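Local coordinates for protein alpha-L-arabinosidase (Xanthomonas axonopodis pv. citri, PDB 6D25) that probably removes alpha-L-arabinofuranosyl groups from arabinoxylans, including those on internal di-substituted xylose units, as a trimeric GH51 glycoside hydrolase, at residues 281-285 / 478-482; 326-330 / 342-348. All blocks are in the same frame, centred on the assembly; numbering follows the deposited sequence.

Interaction 1 (281-285 / 478-482); sequences TTFDE and IATYN
Two surface loops meet where the (beta/alpha)8 barrel faces the C-terminal beta-domain, and F283 and T281 of the barrel loop rest on I478, A479 and Y481 of the loop that follows strand 468-473. The two segments run in nearly opposite directions, 171° apart. The methyl of A479 sits over one face of the F283 ring in a CH-pi contact, CB lying 3.9 Å from the ring centroid and displaced toward the rim. With CG between its own backbone N and carbonyl carbon (chi1 49°), the end of F283 is brought against the other segment, CZ 3.5 Å from A479 CA. Beside it, F283 CE1 meets I478 CG1 at 3.9 Å. Segment 281-285 leads from barrel strand 262-269 into helix 285-312, whose W288 also touches F283 and I478; D284 N-caps this helix through a bond from A287 N to OD1. At the start of segment 281-285, T281 lays CB 3.7 Å from CE2 of the Y481 ring, with CG2 close to the same ring. A water ties the two backbones together, donating to T281 O at 2.6 Å and to A479 O at 3.1 Å. R347 makes a cation-pi contact with the F283 ring.

Interaction 2 (326-330 / 342-348); sequences GTWYA and QQNSLRD
Y329 and T327 direct their hydroxyls at D348, in the first turn of helix 346-361, where the loop after strand 319-325 of the (beta/alpha)8 barrel folds back on the start of the helix that follows it. One carboxylate oxygen accepts hydrogen bonds from both hydroxyls: D348 OD1 is met by Y329 OH at 2.6 Å, on its syn side but tilted out of the carboxylate plane, and by T327 OG1 at 2.8 Å, the two donors coming from opposite faces of that plane. The other oxygen, OD2, uses its anti lone pair to accept from S345 N at 2.8 Å. This bond belongs to the S345-D348 capping box at the helix N-terminus; S345 OG also caps the helix by accepting weakly from R347 N. Three bonds thus hold the buried carboxylate, which they and the helix end would probably favour in its charged form. Y329 OH is also an acceptor, weakly, from R347 NE at 3.0 Å. The R347 chain bends at chi3 (57°) and passes the ring in the opposite direction, so that the guanidinium and ring planes are 23° apart, with Y329 CE1 over one guanidinium face; NH2 is bonded to S279 O. At the other end of the contact, the Q342 amide serves backbone groups of two residues. Its OE1 accepts from Y329 N at 2.9 Å in a nearly straight bond (168°), and its NE2 donates to T327 O at 3.0 Å, approaching from above the carbonyl plane. The tyrosine ring crosses the Q342 side chain at about a right angle, with CD2 3.5 Å from NE2. T327 N donates outside the two segments, to Q379 OE1. N344 N is satisfied locally, donating 2.9 Å to Q343 OE1 in the carbonyl plane, on a lone pair.

Interaction 2 is buried and polar, whereas interaction 1 lies at the surface and consists chiefly of apolar side chains and a bridging water. Their centres are about 9 Å apart, and the start of helix 346-361 and the residues before it join them. Segment 342-348 turns one side to the barrel loop 326-330 and another to segment 478-482: T480 O lies 2.9 Å from L346 N, and N482 O lies 3.0 Å from Q343 NE2, both probable hydrogen bonds. R347 belongs to both settings, with the Y329 ring in interaction 2 and the F283 ring in interaction 1. Interaction 2 connects successive elements of the barrel, while interaction 1 joins a barrel loop to a loop of the C-terminal beta-domain, 193 residues away.

Interaction 1 (281-285 / 478-482)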
loop_
_atom_site.group_PDB
_atom_site.type_symbol
_atom_site.label_atom_id
_atom_site.label_comp_id
_atom_site.label_asym_id
_atom_site.label_seq_id
_atom_site.Cartn_x
_atom_site.Cartn_y
_atom_site.Cartn_z
ATOM N N THR A 281 -13.507 13.324 38.910
ATOM C CA THR A 281 -14.532 13.703 39.892
ATOM C C THR A 281 -13.951 14.363 41.146
ATOM O O THR A 281 -14.664 15.111 41.777
ATOM C CB THR A 281 -15.342 12.502 40.386
ATOM O OG1 THR A 281 -14.445 11.551 40.970
ATOM C CG2 THR A 281 -16.143 11.844 39.286
ATOM N N THR A 282 -12.714 14.027 41.519
ATOM C CA THR A 282 -12.205 14.320 42.851
ATOM C C THR A 282 -10.768 14.821 42.698
ATOM O O THR A 282 -9.908 14.082 42.205
ATOM C CB THR A 282 -12.202 13.065 43.737
ATOM O OG1 THR A 282 -13.442 12.377 43.584
ATOM C CG2 THR A 282 -11.953 13.389 45.195
ATOM N N PHE A 283 -10.506 16.057 43.068
ATOM C CA PHE A 283 -9.195 16.602 42.863
ATOM C C PHE A 283 -8.992 17.826 43.754
ATOM O O PHE A 283 -9.939 18.495 44.136
ATOM C CB PHE A 283 -8.984 16.982 41.392
ATOM C CG PHE A 283 -10.070 17.815 40.754
ATOM C CD1 PHE A 283 -10.051 19.189 40.825
ATOM C CD2 PHE A 283 -11.101 17.202 40.040
ATOM C CE1 PHE A 283 -11.056 19.920 40.231
ATOM C CE2 PHE A 283 -12.103 17.944 39.443
ATOM C CZ PHE A 283 -12.083 19.305 39.538
ATOM N N ASP A 284 -7.728 18.112 44.002
ATOM C CA ASP A 284 -7.337 19.233 44.825
ATOM C C ASP A 284 -6.825 20.373 43.923
ATOM O O ASP A 284 -6.859 20.290 42.677
ATOM C CB ASP A 284 -6.304 18.810 45.867
ATOM C CG ASP A 284 -4.985 18.307 45.298
ATOM O OD1 ASP A 284 -4.718 18.479 44.076
ATOM O OD2 ASP A 284 -4.250 17.691 46.098
ATOM N N GLU A 285 -6.343 21.443 44.539
ATOM C CA GLU A 285 -5.983 22.630 43.780
ATOM C C GLU A 285 -4.768 22.333 42.894
ATOM O O GLU A 285 -4.676 22.914 41.811
ATOM C CB GLU A 285 -5.701 23.802 44.710
ATOM C CG GLU A 285 -5.421 25.104 43.988
ATOM C CD GLU A 285 -5.383 26.337 44.881
ATOM O OE1 GLU A 285 -5.562 26.175 46.136
ATOM O OE2 GLU A 285 -5.114 27.458 44.366
ATOM N N ILE A 478 -14.616 23.770 43.072
ATOM C CA ILE A 478 -13.951 23.490 41.790
ATOM C C ILE A 478 -14.335 22.107 41.251
ATOM O O ILE A 478 -14.424 21.914 40.040
ATOM C CB ILE A 478 -12.424 23.660 41.872
ATOM C CG1 ILE A 478 -11.774 22.737 42.898
ATOM C CG2 ILE A 478 -12.062 25.119 42.118
ATOM C CD1 ILE A 478 -10.259 22.849 42.938
ATOM N N ALA A 479 -14.508 21.123 42.132
ATOM C CA ALA A 479 -14.784 19.755 41.691
ATOM C C ALA A 479 -16.295 19.507 41.670
ATOM O O ALA A 479 -16.786 18.632 42.434
ATOM C CB ALA A 479 -14.109 18.783 42.630
ATOM N N THR A 480 -17.062 20.347 41.015
ATOM C CA THR A 480 -18.502 20.147 40.941
ATOM C C THR A 480 -18.786 19.686 39.515
ATOM O O THR A 480 -18.186 20.205 38.571
ATOM C CB THR A 480 -19.281 21.438 41.264
ATOM O OG1 THR A 480 -18.830 21.977 42.506
ATOM C CG2 THR A 480 -20.774 21.230 41.311
ATOM N N TYR A 481 -19.701 18.728 39.374
ATOM C CA TYR A 481 -20.106 18.237 38.080
ATOM C C TYR A 481 -21.617 17.966 38.110
ATOM O O TYR A 481 -22.225 17.990 39.144
ATOM C CB TYR A 481 -19.297 16.978 37.715
ATOM C CG TYR A 481 -19.280 15.890 38.765
ATOM C CD1 TYR A 481 -20.287 14.948 38.835
ATOM C CD2 TYR A 481 -18.231 15.773 39.654
ATOM C CE1 TYR A 481 -20.276 13.928 39.769
ATOM C CE2 TYR A 481 -18.209 14.788 40.627
ATOM C CZ TYR A 481 -19.214 13.838 40.649
ATOM O OH TYR A 481 -19.232 12.842 41.556
ATOM N N ASN A 482 -22.192 17.755 36.944
ATOM C CA ASN A 482 -23.621 17.517 36.809
ATOM C C ASN A 482 -23.886 16.007 36.807
ATOM O O ASN A 482 -23.109 15.225 36.230
ATOM C CB ASN A 482 -24.137 18.179 35.534
ATOM C CG ASN A 482 -24.122 19.684 35.616
ATOM O OD1 ASN A 482 -24.216 20.231 36.723
ATOM N ND2 ASN A 482 -23.977 20.347 34.463
HETATM O O HOH W 1 -16.113 15.872 43.756
#

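Interaction 2 (326-330 / 342-348)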
loop_
_atom_site.group_PDB
_atom_site.type_symbol
_atom_site.label_atom_id
_atom_site.label_comp_id
_atom_site.label_asym_id
_atom_site.label_seq_id
_atom_site.Cartn_x
_atom_site.Cartn_y
_atom_site.Cartn_z
ATOM N N GLY A 326 -9.178 18.290 24.160
ATOM C CA GLY A 326 -9.964 18.095 25.379
ATOM C C GLY A 326 -9.254 17.261 26.417
ATOM O O GLY A 326 -8.126 16.839 26.230
ATOM N N THR A 327 -9.932 17.053 27.546
ATOM C CA THR A 327 -9.353 16.370 28.670
ATOM C C THR A 327 -9.491 14.857 28.511
ATOM O O THR A 327 -10.459 14.355 27.995
ATOM C CB THR A 327 -9.993 16.836 29.983
ATOM O OG1 THR A 327 -11.417 16.685 29.916
ATOM C CG2 THR A 327 -9.640 18.269 30.275
ATOM N N TRP A 328 -8.501 14.161 29.053
ATOM C CA TRP A 328 -8.513 12.703 29.142
ATOM C C TRP A 328 -8.095 12.305 30.561
ATOM O O TRP A 328 -6.960 12.544 30.956
ATOM C CB TRP A 328 -7.584 12.109 28.080
ATOM C CG TRP A 328 -7.799 10.656 27.782
ATOM C CD1 TRP A 328 -8.219 9.673 28.637
ATOM C CD2 TRP A 328 -7.540 10.007 26.523
ATOM N NE1 TRP A 328 -8.268 8.472 27.992
ATOM C CE2 TRP A 328 -7.849 8.637 26.691
ATOM C CE3 TRP A 328 -7.078 10.445 25.285
ATOM C CZ2 TRP A 328 -7.704 7.704 25.667
ATOM C CZ3 TRP A 328 -6.967 9.530 24.254
ATOM C CH2 TRP A 328 -7.283 8.179 24.448
ATOM N N TYR A 329 -9.047 11.705 31.285
ATOM C CA TYR A 329 -8.891 11.300 32.678
ATOM C C TYR A 329 -8.868 9.764 32.809
ATOM O O TYR A 329 -9.082 9.065 31.853
ATOM C CB TYR A 329 -10.063 11.857 33.503
ATOM C CG TYR A 329 -10.198 13.364 33.488
ATOM C CD1 TYR A 329 -9.154 14.177 33.928
ATOM C CD2 TYR A 329 -11.373 13.978 33.097
ATOM C CE1 TYR A 329 -9.272 15.562 33.934
ATOM C CE2 TYR A 329 -11.518 15.358 33.125
ATOM C CZ TYR A 329 -10.459 16.157 33.535
ATOM O OH TYR A 329 -10.582 17.527 33.581
ATOM N N ALA A 330 -8.659 9.273 34.025
ATOM C CA ALA A 330 -8.937 7.876 34.343
ATOM C C ALA A 330 -10.409 7.590 34.025
ATOM O O ALA A 330 -11.280 8.450 34.219
ATOM C CB ALA A 330 -8.648 7.562 35.802
ATOM N N GLN A 342 -15.831 9.359 31.566
ATOM C CA GLN A 342 -15.302 10.202 32.618
ATOM C C GLN A 342 -16.362 11.275 32.922
ATOM O O GLN A 342 -17.188 11.593 32.059
ATOM C CB GLN A 342 -13.961 10.809 32.199
ATOM C CG GLN A 342 -14.039 11.686 30.954
ATOM C CD GLN A 342 -12.700 12.104 30.364
ATOM O OE1 GLN A 342 -11.761 11.304 30.330
ATOM N NE2 GLN A 342 -12.612 13.330 29.877
ATOM N N GLN A 343 -16.309 11.838 34.120
ATOM C CA GLN A 343 -17.175 12.947 34.455
ATOM C C GLN A 343 -16.565 14.237 33.888
ATOM O O GLN A 343 -15.465 14.280 33.266
ATOM C CB GLN A 343 -17.455 13.022 35.975
ATOM C CG GLN A 343 -18.822 12.481 36.386
ATOM C CD GLN A 343 -19.974 13.329 35.891
ATOM O OE1 GLN A 343 -19.755 14.378 35.289
ATOM N NE2 GLN A 343 -21.214 12.888 36.121
ATOM N N ASN A 344 -17.366 15.283 34.006
ATOM C CA ASN A 344 -17.166 16.555 33.328
ATOM C C ASN A 344 -17.518 17.641 34.346
ATOM O O ASN A 344 -18.696 17.768 34.721
ATOM C CB ASN A 344 -18.045 16.558 32.081
ATOM C CG ASN A 344 -17.664 17.570 31.033
ATOM O OD1 ASN A 344 -17.669 18.801 31.310
ATOM N ND2 ASN A 344 -17.456 17.078 29.823
ATOM N N SER A 345 -16.479 18.322 34.865
ATOM C CA SER A 345 -16.626 19.202 35.996
ATOM C C SER A 345 -16.418 20.656 35.571
ATOM O O SER A 345 -16.141 20.961 34.412
ATOM C CB SER A 345 -15.635 18.823 37.086
ATOM O OG SER A 345 -14.329 19.241 36.718
ATOM N N LEU A 346 -16.518 21.553 36.550
ATOM C CA LEU A 346 -16.185 22.964 36.307
ATOM C C LEU A 346 -14.779 23.099 35.683
ATOM O O LEU A 346 -14.542 24.008 34.844
ATOM C CB LEU A 346 -16.286 23.748 37.609
ATOM C CG LEU A 346 -16.000 25.244 37.515
ATOM C CD1 LEU A 346 -16.959 25.950 36.558
ATOM C CD2 LEU A 346 -16.032 25.869 38.926
ATOM N N ARG A 347 -13.861 22.228 36.084
ATOM C CA ARG A 347 -12.498 22.249 35.525
ATOM C C ARG A 347 -12.550 22.081 33.983
ATOM O O ARG A 347 -11.835 22.749 33.227
ATOM C CB ARG A 347 -11.673 21.140 36.180
ATOM C CG ARG A 347 -10.204 21.114 35.759
ATOM C CD ARG A 347 -9.401 20.042 36.477
ATOM N NE ARG A 347 -9.957 18.715 36.282
ATOM C CZ ARG A 347 -9.514 17.616 36.925
ATOM N NH1 ARG A 347 -8.396 17.665 37.637
ATOM N NH2 ARG A 347 -10.226 16.502 36.877
ATOM N N ASP A 348 -13.404 21.179 33.526
ATOM C CA ASP A 348 -13.579 20.899 32.081
ATOM C C ASP A 348 -14.186 22.108 31.374
ATOM O O ASP A 348 -13.806 22.405 30.229
ATOM C CB ASP A 348 -14.359 19.614 31.884
ATOM C CG ASP A 348 -13.603 18.448 32.502
ATOM O OD1 ASP A 348 -12.492 18.153 31.980
ATOM O OD2 ASP A 348 -14.043 17.906 33.555
#